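Local coordinates for low temperature requirement C protein (PDB 1Y9I) that probably removes the phosphate from phosphatidylglycerophosphate, as a membrane-associated lipid phosphatase with a binuclear metal site, at the interface of chains A and B. Residues are numbered along the deposited sequence; one frame, centred on the assembly and turned at random. Chains: chain A/B, low temperature requirement C protein.

The interface of chains A and B. Residues chain A 84, 87, 92, 94-97; chain B 10, 59-60, 63-64, 67.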
# COMPACT_ATOMS: atom_id res chain seq x y z
N LEU A 84 -1.29 23.96 5.13
CA LEU A 84 -0.59 23.08 4.19
C LEU A 84 0.68 23.76 3.71
O LEU A 84 1.71 23.11 3.51
CB LEU A 84 -1.49 22.74 2.99
CG LEU A 84 -0.89 21.77 1.97
CD1 LEU A 84 -0.71 20.38 2.58
CD2 LEU A 84 -1.79 21.69 0.75
N ILE A 87 3.23 23.38 6.44
CA ILE A 87 3.52 21.96 6.60
C ILE A 87 4.47 21.43 5.52
O ILE A 87 5.47 20.78 5.83
CB ILE A 87 2.21 21.15 6.59
CG1 ILE A 87 1.39 21.51 7.83
CG2 ILE A 87 2.50 19.65 6.55
CD1 ILE A 87 0.01 20.89 7.87
N GLU A 92 7.42 19.04 7.49
CA GLU A 92 6.94 18.54 8.78
C GLU A 92 7.11 17.03 8.90
O GLU A 92 6.70 16.28 8.02
CB GLU A 92 5.47 18.89 8.96
CG GLU A 92 5.16 19.71 10.20
CD GLU A 92 3.68 20.01 10.34
OE1 GLU A 92 2.87 19.05 10.41
OE2 GLU A 92 3.32 21.21 10.39
N LEU A 94 5.56 14.85 10.70
CA LEU A 94 4.34 14.05 10.76
C LEU A 94 3.48 14.10 9.50
O LEU A 94 2.39 13.54 9.46
CB LEU A 94 3.53 14.43 12.00
CG LEU A 94 4.28 14.22 13.32
CD1 LEU A 94 3.36 14.51 14.49
CD2 LEU A 94 4.80 12.78 13.41
N TYR A 95 3.97 14.78 8.47
CA TYR A 95 3.26 14.87 7.20
C TYR A 95 3.82 13.72 6.35
O TYR A 95 5.00 13.72 5.99
CB TYR A 95 3.54 16.20 6.52
CG TYR A 95 2.85 16.38 5.18
CD1 TYR A 95 1.48 16.67 5.10
CD2 TYR A 95 3.57 16.29 3.99
CE1 TYR A 95 0.86 16.87 3.85
CE2 TYR A 95 2.96 16.48 2.75
CZ TYR A 95 1.61 16.78 2.69
OH TYR A 95 1.02 16.99 1.44
N GLY A 96 2.97 12.75 6.04
CA GLY A 96 3.46 11.62 5.27
C GLY A 96 2.88 11.44 3.88
O GLY A 96 2.99 10.36 3.31
N VAL A 97 2.29 12.49 3.32
CA VAL A 97 1.71 12.38 1.99
C VAL A 97 2.82 12.23 0.94
O VAL A 97 2.62 11.56 -0.07
CB VAL A 97 0.79 13.59 1.66
CG1 VAL A 97 0.20 13.43 0.27
CG2 VAL A 97 -0.34 13.67 2.68
N LEU B 10 -4.63 22.28 11.61
CA LEU B 10 -4.73 21.27 10.56
C LEU B 10 -6.12 20.65 10.53
O LEU B 10 -6.75 20.60 9.48
CB LEU B 10 -3.67 20.18 10.79
CG LEU B 10 -3.72 18.93 9.91
CD1 LEU B 10 -3.64 19.30 8.44
CD2 LEU B 10 -2.56 18.01 10.29
N ARG B 59 -4.64 12.69 12.07
CA ARG B 59 -3.71 13.51 11.29
C ARG B 59 -3.47 12.99 9.88
O ARG B 59 -3.40 13.77 8.93
CB ARG B 59 -2.36 13.63 12.01
CG ARG B 59 -1.34 14.47 11.26
CD ARG B 59 0.04 14.41 11.90
NE ARG B 59 0.11 15.12 13.17
CZ ARG B 59 0.07 16.44 13.30
NH1 ARG B 59 -0.05 17.21 12.23
NH2 ARG B 59 0.13 16.99 14.50
N GLU B 60 -3.30 11.68 9.74
CA GLU B 60 -3.08 11.08 8.42
C GLU B 60 -4.22 11.47 7.48
O GLU B 60 -3.99 11.84 6.33
CB GLU B 60 -3.01 9.55 8.52
CG GLU B 60 -1.69 8.99 9.03
CD GLU B 60 -0.63 8.89 7.93
OE1 GLU B 60 -0.78 8.05 7.02
OE2 GLU B 60 0.35 9.66 7.99
N ASN B 63 -4.12 15.35 6.67
CA ASN B 63 -3.09 15.68 5.69
C ASN B 63 -3.54 15.35 4.26
O ASN B 63 -3.31 16.13 3.34
CB ASN B 63 -1.78 14.94 6.00
CG ASN B 63 -1.07 15.50 7.23
OD1 ASN B 63 -1.17 16.69 7.54
ND2 ASN B 63 -0.34 14.64 7.94
N ALA B 64 -4.17 14.20 4.08
CA ALA B 64 -4.64 13.80 2.77
C ALA B 64 -5.74 14.72 2.27
O ALA B 64 -5.74 15.12 1.10
CB ALA B 64 -5.14 12.35 2.81
N THR B 67 -4.19 18.14 1.05
CA THR B 67 -3.42 17.98 -0.17
C THR B 67 -4.29 17.72 -1.39
O THR B 67 -4.08 18.32 -2.44
CB THR B 67 -2.41 16.84 -0.02
OG1 THR B 67 -1.72 16.98 1.23
CG2 THR B 67 -1.39 16.86 -1.16
O HOH W 1 0.34 11.96 6.71
O HOH W 2 0.88 17.16 9.36
O HOH W 3 0.74 11.44 10.04
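A two-fold symmetric, helix-against-loop interface joins two copies of this PgpA-family helical-bundle protein, and probably helps hold together the tetramer. In this patch the loop leading into helix 97-106 of chain A lies along helix 59-76 of chain B, with ordered waters bridging the two sides. A:Tyr95 supplies the central plate: with CG anti to the backbone N (chi1 179°), its ring turns one rim toward the helix, and B:Asn63 OD1 and B:Thr67 OG1 lie at that edge, in the ring plane. A:Tyr95 OH, the phenol hydroxyl, meets B:Thr67 OG1 tip to tip at 2.8 Å. B:Thr67 OG1 in turn donates to the backbone carbonyl B:Asn63 O, also at 2.8 Å, which fixes the rotation of the threonine. The B:Asn63 amide stands 70° from the ring plane, CG 3.5 Å from A:Tyr95 CD1, and both its ends bind water: OD1 shares water 2 with A:Glu92 OE1, while ND2 bonds to water 1 (3.0 Å), which also binds the backbone A:Gly96 N and B:Glu60 OE2. The same carboxylate oxygen reaches the carbonyl A:Leu94 O through water 3. B:Arg59, bent at chi3, crosses A:Leu94 at about a right angle, CD 3.5 Å from CB. B:Arg59 NH1 makes a long salt bridge with A:Glu92 OE1, 3.9 Å, the charged planes 89° apart, reinforced through water 2. Over one face of the ring, A:Val97 packs, its CG2 3.8 Å from B:Asn63 CB.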